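Local coordinates for cytidylyltransferase (Leptospira borgpetersenii serovar Hardjo-bovis, PDB 6OEW), which probably transfers a nucleotidyl group, most likely cytidylyl, as a metal-dependent member of the cytidylyltransferase family, at residues Gly12-Gly20 with Ala83-Ala94; Ile101-Ile112 with Gly145-Leu156. All blocks are in the same frame, centred on the assembly; numbering follows the deposited sequence.

Interaction 1: Gly12-Gly20 with Ala83-Ala94; sequences GILIQARMG and ANDLIQRYLDAA
Y90 reaches from helix 86-94 to strand 12-16 and touches L14 and Q16. From CB and CG its ring runs out with two flanks. On one, CD2 lies 4.0 Å from L14 CD1, and CE2 packs at 3.5 Å against L14 CB. On the other, CE1 lies 3.5 Å from Q16 OE1. At the tip, Y90 OH donates to L14 O at 2.8 Å. The C=O...O angle is 130°, and the hydroxyl stands above the carbonyl plane. This bond fixes the ring against the strand backbone. L14 also sends CD1 to A93 CB.

The strand is first in the chain and lies inside a Rossmann-like GT-A-type sheet, between strands 54-59 and 101-106, as in nucleotidyltransferases of this clan. The helix packs on one face of that sheet and runs roughly against the strand. The loop 17-20 continues from the strand's C-terminal end.

Q16 has CG between its backbone N and carbonyl carbon (chi1 58°), and its amide crosses Y90 with the two planes 49° apart. L86 CD1 touches the same amide at CD, OE1 and NE2. OE1 accepts a hydrogen bond from R104 NH2 on the neighbouring strand 101-106. L86 CD1 also sits over the centre of the R89 guanidinium. The R89 group donates from NE to S82 O, and its NH1 lies 3.8 Å from Q16 CB.

R18 meets A83 through water. Its NH1 donates to the water at 3.0 Å, and the water donates to A83 O. N84 ND2 lies at the edge of the R18 guanidinium, and R89 NH2 gives A83 O a weak bond.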
loop_
_atom_site.group_PDB
_atom_site.type_symbol
_atom_site.label_atom_id
_atom_site.label_comp_id
_atom_site.label_asym_id
_atom_site.label_seq_id
_atom_site.Cartn_x
_atom_site.Cartn_y
_atom_site.Cartn_z
ATOM N N GLY A 12 11.409 2.047 -5.989
ATOM C CA GLY A 12 10.900 0.701 -5.824
ATOM C C GLY A 12 9.539 0.712 -5.155
ATOM O O GLY A 12 9.348 1.437 -4.178
ATOM N N ILE A 13 8.575 -0.036 -5.681
ATOM C CA ILE A 13 7.277 -0.189 -5.021
ATOM C C ILE A 13 7.328 -1.493 -4.226
ATOM O O ILE A 13 7.316 -2.591 -4.796
ATOM C CB ILE A 13 6.110 -0.181 -6.019
ATOM C CG1 ILE A 13 6.070 1.106 -6.834
ATOM C CG2 ILE A 13 4.770 -0.363 -5.243
ATOM C CD1 ILE A 13 5.087 1.055 -7.996
ATOM N N LEU A 14 7.411 -1.374 -2.899
ATOM C CA LEU A 14 7.687 -2.498 -2.015
ATOM C C LEU A 14 6.421 -2.762 -1.211
ATOM O O LEU A 14 6.060 -1.968 -0.334
ATOM C CB LEU A 14 8.875 -2.200 -1.103
ATOM C CG LEU A 14 10.182 -1.823 -1.781
ATOM C CD1 LEU A 14 11.303 -1.928 -0.769
ATOM C CD2 LEU A 14 10.454 -2.691 -3.006
ATOM N N ILE A 15 5.742 -3.865 -1.529
ATOM C CA ILE A 15 4.440 -4.187 -0.959
ATOM C C ILE A 15 4.616 -5.249 0.110
ATOM O O ILE A 15 4.996 -6.393 -0.187
ATOM C CB ILE A 15 3.466 -4.691 -2.031
ATOM C CG1 ILE A 15 3.481 -3.774 -3.256
ATOM C CG2 ILE A 15 2.045 -4.834 -1.452
ATOM C CD1 ILE A 15 2.934 -4.481 -4.439
ATOM N N GLN A 16 4.283 -4.908 1.348
ATOM C CA GLN A 16 4.308 -5.902 2.410
ATOM C C GLN A 16 2.987 -6.661 2.439
ATOM O O GLN A 16 1.902 -6.066 2.403
ATOM C CB GLN A 16 4.601 -5.254 3.765
ATOM C CG GLN A 16 3.610 -4.188 4.171
ATOM C CD GLN A 16 3.833 -3.722 5.595
ATOM O OE1 GLN A 16 4.577 -2.781 5.842
ATOM N NE2 GLN A 16 3.184 -4.396 6.547
ATOM N N ALA A 17 3.078 -7.986 2.459
ATOM C CA ALA A 17 1.875 -8.808 2.459
ATOM C C ALA A 17 2.214 -10.130 3.112
ATOM O O ALA A 17 3.331 -10.629 2.969
ATOM C CB ALA A 17 1.344 -9.068 1.045
ATOM N N ARG A 18 1.250 -10.688 3.846
ATOM C CA ARG A 18 1.444 -11.991 4.465
ATOM C C ARG A 18 0.092 -12.651 4.688
ATOM O O ARG A 18 -0.933 -11.977 4.833
ATOM C CB ARG A 18 2.189 -11.907 5.810
ATOM C CG ARG A 18 1.352 -11.275 6.916
ATOM C CD ARG A 18 2.169 -11.089 8.184
ATOM N NE ARG A 18 2.528 -12.367 8.796
ATOM C CZ ARG A 18 3.158 -12.494 9.961
ATOM N NH1 ARG A 18 3.519 -11.415 10.644
ATOM N NH2 ARG A 18 3.428 -13.708 10.445
ATOM N N MET A 19 0.116 -13.990 4.714
ATOM C CA MET A 19 -1.099 -14.760 4.959
ATOM C C MET A 19 -1.535 -14.629 6.410
ATOM O O MET A 19 -2.728 -14.475 6.694
ATOM C CB MET A 19 -0.869 -16.237 4.598
ATOM C CG MET A 19 -0.760 -16.481 3.067
ATOM S SD MET A 19 -2.348 -16.276 2.220
ATOM C CE MET A 19 -3.136 -17.834 2.746
ATOM N N GLY A 20 -0.582 -14.656 7.337
ATOM C CA GLY A 20 -0.905 -14.570 8.751
ATOM C C GLY A 20 -1.121 -13.149 9.227
ATOM O O GLY A 20 -0.589 -12.758 10.273
ATOM N N ALA A 83 9.300 -11.562 10.016
ATOM C CA ALA A 83 7.848 -11.525 10.158
ATOM C C ALA A 83 7.377 -10.232 10.825
ATOM O O ALA A 83 6.451 -9.571 10.334
ATOM C CB ALA A 83 7.366 -12.759 10.943
ATOM N N ASN A 84 7.988 -9.860 11.957
ATOM C CA ASN A 84 7.514 -8.722 12.743
ATOM C C ASN A 84 8.407 -7.489 12.690
ATOM O O ASN A 84 7.993 -6.423 13.168
ATOM C CB ASN A 84 7.345 -9.124 14.213
ATOM C CG ASN A 84 6.413 -10.297 14.385
ATOM O OD1 ASN A 84 6.719 -11.250 15.106
ATOM N ND2 ASN A 84 5.267 -10.239 13.716
ATOM N N ASP A 85 9.612 -7.588 12.143
ATOM C CA ASP A 85 10.476 -6.415 12.047
ATOM C C ASP A 85 10.385 -5.923 10.610
ATOM O O ASP A 85 11.169 -6.314 9.745
ATOM C CB ASP A 85 11.900 -6.742 12.484
ATOM C CG ASP A 85 12.784 -5.503 12.579
ATOM O OD1 ASP A 85 12.503 -4.489 11.913
ATOM O OD2 ASP A 85 13.790 -5.560 13.302
ATOM N N LEU A 86 9.391 -5.059 10.359
ATOM C CA LEU A 86 9.169 -4.548 9.014
ATOM C C LEU A 86 10.247 -3.556 8.613
ATOM O O LEU A 86 10.520 -3.397 7.420
ATOM C CB LEU A 86 7.784 -3.900 8.912
ATOM C CG LEU A 86 6.618 -4.870 8.618
ATOM C CD1 LEU A 86 6.721 -5.419 7.180
ATOM C CD2 LEU A 86 6.509 -5.997 9.650
ATOM N N ILE A 87 10.845 -2.851 9.579
ATOM C CA ILE A 87 11.968 -1.991 9.222
ATOM C C ILE A 87 13.092 -2.835 8.639
ATOM O O ILE A 87 13.677 -2.486 7.603
ATOM C CB ILE A 87 12.432 -1.165 10.435
ATOM C CG1 ILE A 87 11.378 -0.107 10.788
ATOM C CG2 ILE A 87 13.778 -0.453 10.123
ATOM C CD1 ILE A 87 11.800 0.784 11.969
ATOM N N GLN A 88 13.385 -3.982 9.268
ATOM C CA GLN A 88 14.432 -4.855 8.742
ATOM C C GLN A 88 14.019 -5.461 7.409
ATOM O O GLN A 88 14.847 -5.574 6.497
ATOM C CB GLN A 88 14.784 -5.970 9.731
ATOM C CG GLN A 88 15.950 -6.853 9.231
ATOM C CD GLN A 88 16.068 -8.202 9.958
ATOM O OE1 GLN A 88 15.436 -9.202 9.577
ATOM N NE2 GLN A 88 16.894 -8.234 10.999
ATOM N N ARG A 89 12.759 -5.883 7.281
ATOM C CA ARG A 89 12.312 -6.465 6.016
ATOM C C ARG A 89 12.427 -5.457 4.874
ATOM O O ARG A 89 12.878 -5.806 3.772
ATOM C CB ARG A 89 10.874 -6.966 6.126
ATOM C CG ARG A 89 10.525 -8.017 5.065
ATOM C CD ARG A 89 9.015 -8.203 4.863
ATOM N NE ARG A 89 8.360 -8.649 6.094
ATOM C CZ ARG A 89 7.041 -8.735 6.231
ATOM N NH1 ARG A 89 6.241 -8.424 5.199
ATOM N NH2 ARG A 89 6.525 -9.148 7.395
ATOM N N TYR A 90 12.022 -4.200 5.117
ATOM C CA TYR A 90 12.102 -3.182 4.065
ATOM C C TYR A 90 13.539 -2.765 3.809
ATOM O O TYR A 90 13.916 -2.473 2.664
ATOM C CB TYR A 90 11.278 -1.953 4.432
ATOM C CG TYR A 90 9.878 -2.018 3.915
ATOM C CD1 TYR A 90 8.917 -2.778 4.576
ATOM C CD2 TYR A 90 9.511 -1.340 2.751
ATOM C CE1 TYR A 90 7.628 -2.860 4.104
ATOM C CE2 TYR A 90 8.223 -1.414 2.268
ATOM C CZ TYR A 90 7.290 -2.186 2.949
ATOM O OH TYR A 90 6.004 -2.260 2.459
ATOM N N LEU A 91 14.352 -2.692 4.861
ATOM C CA LEU A 91 15.743 -2.298 4.666
ATOM C C LEU A 91 16.502 -3.389 3.914
ATOM O O LEU A 91 17.258 -3.100 2.981
ATOM C CB LEU A 91 16.388 -1.984 6.019
ATOM C CG LEU A 91 17.751 -1.306 6.028
ATOM C CD1 LEU A 91 17.738 -0.073 5.146
ATOM C CD2 LEU A 91 18.150 -0.947 7.443
ATOM N N ASP A 92 16.283 -4.656 4.286
ATOM C CA ASP A 92 16.879 -5.770 3.547
ATOM C C ASP A 92 16.490 -5.714 2.064
ATOM O O ASP A 92 17.344 -5.821 1.172
ATOM C CB ASP A 92 16.420 -7.111 4.136
ATOM C CG ASP A 92 17.098 -7.489 5.460
ATOM O OD1 ASP A 92 18.052 -6.836 5.903
ATOM O OD2 ASP A 92 16.630 -8.484 6.070
ATOM N N ALA A 93 15.192 -5.556 1.789
ATOM C CA ALA A 93 14.717 -5.557 0.411
ATOM C C ALA A 93 15.284 -4.376 -0.370
ATOM O O ALA A 93 15.728 -4.537 -1.513
ATOM C CB ALA A 93 13.191 -5.519 0.379
ATOM N N ALA A 94 15.266 -3.180 0.230
ATOM C CA ALA A 94 15.751 -1.993 -0.476
ATOM C C ALA A 94 17.226 -2.128 -0.827
ATOM O O ALA A 94 17.653 -1.772 -1.937
ATOM C CB ALA A 94 15.513 -0.746 0.370
HETATM O O HOH W 1 3.898 -8.619 9.601
#

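Interaction 2: Ile101-Ile112 with Gly145-Leu156; sequences IIVRLTGDCPLI and GMDIEIFTLSLL. With MG (magnesium ion), chain C.
Strand 101-106 and strand 149-152 form an antiparallel pair in the central sheet of this GT-A-type fold, and the loop after the first strand carries the metal-binding D108. I102 and F151 form a hydrogen-bonded pair, with I102 N to F151 O at 2.8 Å. R104 and E149 form the next one; R104 N donates to E149 O, but the return bond from E149 N is weak.

The R104 and E149 side chains run side by side, and both are buried. R104 is extended from CG to NE, with CG anti to its backbone N (chi1 -179°). NH1 reaches E149 OE1 at 2.9 Å in a salt bridge. OE1 is met on its syn side. The guanidinium and carboxylate planes are 13° apart, but the bond is bent (N-H...O 136°). A water bridges E149 OE1 and R104 O. R104 NH2 donates to Q16 OE1. F151 lies beside this pair: CE2 is 3.9 Å from R104 CB, and CE1 is equally far from I102 CG2. I102 CD1 continues to L156 CD2.

On the other face, I101 CG2 touches I150 CG2 at 3.5 Å, and V103 CG1 meets I148 CG2. I112 CD1 and L105 CD2 both lie against I148 CG1. In the loops, a water joins L111 N to G145 O, and another joins T106 N to D147 O.

D108 OD2 binds magnesium at 1.9 Å, and three waters are also bound to the ion. T106 OG1 donates to D108 OD1 from above the carboxylate plane, at a short 2.5 Å.

The face with I101, V103 and I150 packs on helix 114-126. The face with I102 and R104 meets helix 86-96. Strand 11-16 adjoins strand 101-106 as a parallel neighbour.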
loop_
_atom_site.group_PDB
_atom_site.type_symbol
_atom_site.label_atom_id
_atom_site.label_comp_id
_atom_site.label_asym_id
_atom_site.label_seq_id
_atom_site.Cartn_x
_atom_site.Cartn_y
_atom_site.Cartn_z
ATOM N N ILE A 101 14.474 5.231 -3.458
ATOM C CA ILE A 101 13.199 5.831 -3.066
ATOM C C ILE A 101 12.185 4.707 -2.869
ATOM O O ILE A 101 11.781 4.046 -3.837
ATOM C CB ILE A 101 12.693 6.838 -4.103
ATOM C CG1 ILE A 101 13.759 7.899 -4.388
ATOM C CG2 ILE A 101 11.429 7.505 -3.603
ATOM C CD1 ILE A 101 14.089 8.756 -3.204
ATOM N N ILE A 102 11.764 4.500 -1.629
ATOM C CA ILE A 102 10.843 3.414 -1.295
ATOM C C ILE A 102 9.390 3.891 -1.361
ATOM O O ILE A 102 8.992 4.802 -0.629
ATOM C CB ILE A 102 11.160 2.846 0.088
ATOM C CG1 ILE A 102 12.530 2.156 0.039
ATOM C CG2 ILE A 102 10.038 1.875 0.508
ATOM C CD1 ILE A 102 13.263 2.138 1.369
ATOM N N VAL A 103 8.578 3.232 -2.181
ATOM C CA VAL A 103 7.131 3.422 -2.135
ATOM C C VAL A 103 6.571 2.273 -1.304
ATOM O O VAL A 103 6.584 1.110 -1.729
ATOM C CB VAL A 103 6.498 3.481 -3.528
ATOM C CG1 VAL A 103 4.983 3.709 -3.398
ATOM C CG2 VAL A 103 7.152 4.575 -4.367
ATOM N N ARG A 104 6.129 2.587 -0.096
ATOM C CA ARG A 104 5.639 1.566 0.825
ATOM C C ARG A 104 4.135 1.396 0.657
ATOM O O ARG A 104 3.380 2.353 0.853
ATOM C CB ARG A 104 5.950 1.928 2.269
ATOM C CG ARG A 104 5.430 0.797 3.169
ATOM C CD ARG A 104 5.128 1.251 4.532
ATOM N NE ARG A 104 4.720 0.160 5.436
ATOM C CZ ARG A 104 4.226 0.423 6.635
ATOM N NH1 ARG A 104 4.072 1.698 6.976
ATOM N NH2 ARG A 104 3.901 -0.558 7.479
ATOM N N LEU A 105 3.708 0.180 0.294
ATOM C CA LEU A 105 2.311 -0.201 0.210
ATOM C C LEU A 105 2.113 -1.463 1.030
ATOM O O LEU A 105 3.061 -2.211 1.283
ATOM C CB LEU A 105 1.843 -0.504 -1.217
ATOM C CG LEU A 105 2.118 0.555 -2.284
ATOM C CD1 LEU A 105 1.651 0.017 -3.648
ATOM C CD2 LEU A 105 1.416 1.856 -1.938
ATOM N N THR A 106 0.858 -1.715 1.392
ATOM C CA THR A 106 0.513 -2.925 2.130
ATOM C C THR A 106 -0.568 -3.673 1.363
ATOM O O THR A 106 -1.407 -3.068 0.676
ATOM C CB THR A 106 0.018 -2.614 3.544
ATOM O OG1 THR A 106 -1.259 -1.963 3.475
ATOM C CG2 THR A 106 1.011 -1.722 4.291
ATOM N N GLY A 107 -0.545 -4.992 1.498
ATOM C CA GLY A 107 -1.435 -5.849 0.736
ATOM C C GLY A 107 -2.897 -5.822 1.146
ATOM O O GLY A 107 -3.695 -6.632 0.656
ATOM N N ASP A 108 -3.290 -4.941 2.056
ATOM C CA ASP A 108 -4.721 -4.800 2.301
ATOM C C ASP A 108 -5.323 -3.626 1.535
ATOM O O ASP A 108 -6.418 -3.163 1.875
ATOM C CB ASP A 108 -5.002 -4.664 3.787
ATOM C CG ASP A 108 -4.165 -3.614 4.421
ATOM O OD1 ASP A 108 -3.665 -2.715 3.679
ATOM O OD2 ASP A 108 -3.975 -3.721 5.654
ATOM N N CYS A 109 -4.625 -3.140 0.514
ATOM C CA CYS A 109 -5.102 -2.042 -0.327
ATOM C C CYS A 109 -5.244 -2.487 -1.782
ATOM O O CYS A 109 -4.593 -1.931 -2.682
ATOM C CB CYS A 109 -4.148 -0.857 -0.233
ATOM S SG CYS A 109 -4.083 -0.102 1.391
ATOM N N PRO A 110 -6.116 -3.457 -2.053
ATOM C CA PRO A 110 -6.165 -4.036 -3.403
ATOM C C PRO A 110 -6.614 -3.078 -4.494
ATOM O O PRO A 110 -6.347 -3.369 -5.666
ATOM C CB PRO A 110 -7.166 -5.183 -3.243
ATOM C CG PRO A 110 -8.063 -4.718 -2.129
ATOM C CD PRO A 110 -7.102 -4.099 -1.162
ATOM N N LEU A 111 -7.315 -1.982 -4.178
ATOM C CA LEU A 111 -7.791 -1.050 -5.200
ATOM C C LEU A 111 -6.892 0.166 -5.341
ATOM O O LEU A 111 -7.318 1.175 -5.923
ATOM C CB LEU A 111 -9.224 -0.594 -4.918
ATOM C CG LEU A 111 -10.238 -1.742 -4.762
ATOM C CD1 LEU A 111 -11.651 -1.229 -4.712
ATOM C CD2 LEU A 111 -10.102 -2.774 -5.871
ATOM N N ILE A 112 -5.659 0.079 -4.830
ATOM C CA ILE A 112 -4.694 1.167 -4.955
ATOM C C ILE A 112 -4.651 1.663 -6.396
ATOM O O ILE A 112 -4.750 0.876 -7.346
ATOM C CB ILE A 112 -3.318 0.678 -4.471
ATOM C CG1 ILE A 112 -2.388 1.861 -4.198
ATOM C CG2 ILE A 112 -2.725 -0.397 -5.438
ATOM C CD1 ILE A 112 -2.622 2.504 -2.838
ATOM N N GLY A 145 -7.489 2.596 2.322
ATOM C CA GLY A 145 -7.144 1.692 1.248
ATOM C C GLY A 145 -6.428 2.319 0.069
ATOM O O GLY A 145 -6.049 1.589 -0.856
ATOM N N MET A 146 -6.258 3.644 0.044
ATOM C CA MET A 146 -5.403 4.292 -0.939
ATOM C C MET A 146 -4.044 4.668 -0.361
ATOM O O MET A 146 -3.343 5.487 -0.963
ATOM C CB MET A 146 -6.055 5.566 -1.502
ATOM C CG MET A 146 -7.160 5.381 -2.505
ATOM S SD MET A 146 -6.779 4.282 -3.872
ATOM C CE MET A 146 -7.888 2.950 -3.416
ATOM N N ASP A 147 -3.664 4.094 0.786
ATOM C CA ASP A 147 -2.531 4.605 1.561
ATOM C C ASP A 147 -1.225 4.429 0.803
ATOM O O ASP A 147 -0.903 3.334 0.323
ATOM C CB ASP A 147 -2.408 3.885 2.909
ATOM C CG ASP A 147 -3.659 3.980 3.775
ATOM O OD1 ASP A 147 -4.722 4.451 3.321
ATOM O OD2 ASP A 147 -3.558 3.545 4.938
ATOM N N ILE A 148 -0.461 5.515 0.720
ATOM C CA ILE A 148 0.831 5.527 0.051
ATOM C C ILE A 148 1.779 6.323 0.922
ATOM O O ILE A 148 1.448 7.437 1.346
ATOM C CB ILE A 148 0.729 6.155 -1.356
ATOM C CG1 ILE A 148 -0.225 5.336 -2.243
ATOM C CG2 ILE A 148 2.122 6.280 -1.973
ATOM C CD1 ILE A 148 -0.760 6.103 -3.529
ATOM N N GLU A 149 2.940 5.754 1.201
ATOM C CA GLU A 149 4.027 6.436 1.877
ATOM C C GLU A 149 5.262 6.287 1.015
ATOM O O GLU A 149 5.490 5.225 0.429
ATOM C CB GLU A 149 4.276 5.847 3.296
ATOM C CG GLU A 149 3.049 5.978 4.165
ATOM C CD GLU A 149 2.985 4.939 5.277
ATOM O OE1 GLU A 149 3.289 3.753 5.013
ATOM O OE2 GLU A 149 2.620 5.332 6.404
ATOM N N ILE A 150 6.023 7.369 0.889
ATOM C CA ILE A 150 7.245 7.394 0.095
ATOM C C ILE A 150 8.354 7.967 0.952
ATOM O O ILE A 150 8.201 9.056 1.515
ATOM C CB ILE A 150 7.067 8.236 -1.185
ATOM C CG1 ILE A 150 5.813 7.751 -1.941
ATOM C CG2 ILE A 150 8.306 8.103 -2.032
ATOM C CD1 ILE A 150 5.471 8.625 -3.193
ATOM N N PHE A 151 9.479 7.262 1.035
ATOM C CA PHE A 151 10.596 7.808 1.784
ATOM C C PHE A 151 11.912 7.293 1.227
ATOM O O PHE A 151 11.960 6.285 0.514
ATOM C CB PHE A 151 10.472 7.492 3.276
ATOM C CG PHE A 151 10.043 6.077 3.561
ATOM C CD1 PHE A 151 10.979 5.056 3.611
ATOM C CD2 PHE A 151 8.709 5.773 3.777
ATOM C CE1 PHE A 151 10.585 3.737 3.882
ATOM C CE2 PHE A 151 8.308 4.475 4.034
ATOM C CZ PHE A 151 9.236 3.451 4.088
ATOM N N THR A 152 12.981 8.022 1.547
ATOM C CA THR A 152 14.316 7.688 1.074
ATOM C C THR A 152 14.870 6.505 1.853
ATOM O O THR A 152 14.478 6.238 2.992
ATOM C CB THR A 152 15.287 8.870 1.215
ATOM O OG1 THR A 152 15.466 9.209 2.596
ATOM C CG2 THR A 152 14.782 10.101 0.445
ATOM N N LEU A 153 15.792 5.789 1.219
ATOM C CA LEU A 153 16.543 4.780 1.945
ATOM C C LEU A 153 17.242 5.403 3.144
ATOM O O LEU A 153 17.327 4.790 4.214
ATOM C CB LEU A 153 17.553 4.114 1.012
ATOM C CG LEU A 153 18.545 3.146 1.655
ATOM C CD1 LEU A 153 17.861 1.872 2.054
ATOM C CD2 LEU A 153 19.666 2.895 0.662
ATOM N N SER A 154 17.740 6.635 2.986
ATOM C CA SER A 154 18.434 7.292 4.091
ATOM C C SER A 154 17.515 7.484 5.295
ATOM O O SER A 154 17.929 7.262 6.441
ATOM C CB SER A 154 19.019 8.627 3.620
ATOM O OG SER A 154 20.214 8.376 2.906
ATOM N N LEU A 155 16.264 7.887 5.059
ATOM C CA LEU A 155 15.321 8.031 6.163
ATOM C C LEU A 155 15.077 6.683 6.837
ATOM O O LEU A 155 15.096 6.579 8.069
ATOM C CB LEU A 155 13.997 8.629 5.674
ATOM C CG LEU A 155 12.957 8.631 6.814
ATOM C CD1 LEU A 155 12.265 9.952 6.992
ATOM C CD2 LEU A 155 11.911 7.508 6.655
ATOM N N LEU A 156 14.862 5.638 6.041
ATOM C CA LEU A 156 14.633 4.316 6.620
ATOM C C LEU A 156 15.821 3.878 7.478
ATOM O O LEU A 156 15.640 3.300 8.557
ATOM C CB LEU A 156 14.333 3.307 5.504
ATOM C CG LEU A 156 14.059 1.868 5.985
ATOM C CD1 LEU A 156 12.920 1.911 6.967
ATOM C CD2 LEU A 156 13.707 0.976 4.784
HETATM MG MG MG C . -3.761 -2.497 7.115
HETATM O O HOH W 2 1.656 2.739 3.014
HETATM O O HOH W 3 -1.002 0.740 0.937
HETATM O O HOH W 4 -7.800 -0.617 -1.747
HETATM O O HOH W 5 -6.081 -1.929 6.911
HETATM O O HOH W 6 -4.658 -4.517 8.211
HETATM O O HOH W 7 -3.661 -0.790 8.810
#

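Overall arrangement
From the N terminus, strand 11-16 comes first. The chain then builds strands 54-59 and 77-81 before 83-94 returns to it, so interaction 1 closes a loop of 62 residues. Strand 101-106 follows the helix directly. After helix 114-126 and strand 133-135, segment 145-156 closes interaction 2 over 32 residues. The two loops run in series and neither nest nor cross. The centres of interaction 1 and interaction 2 are still only about 11 Å apart. Strands 11-16 and 101-106 are sheet neighbours, with probable backbone bonds from V103 N to G12 O and from G107 N to Q16 O. Together the contacts join helix 86-96, three sheet strands and the magnesium-binding loop.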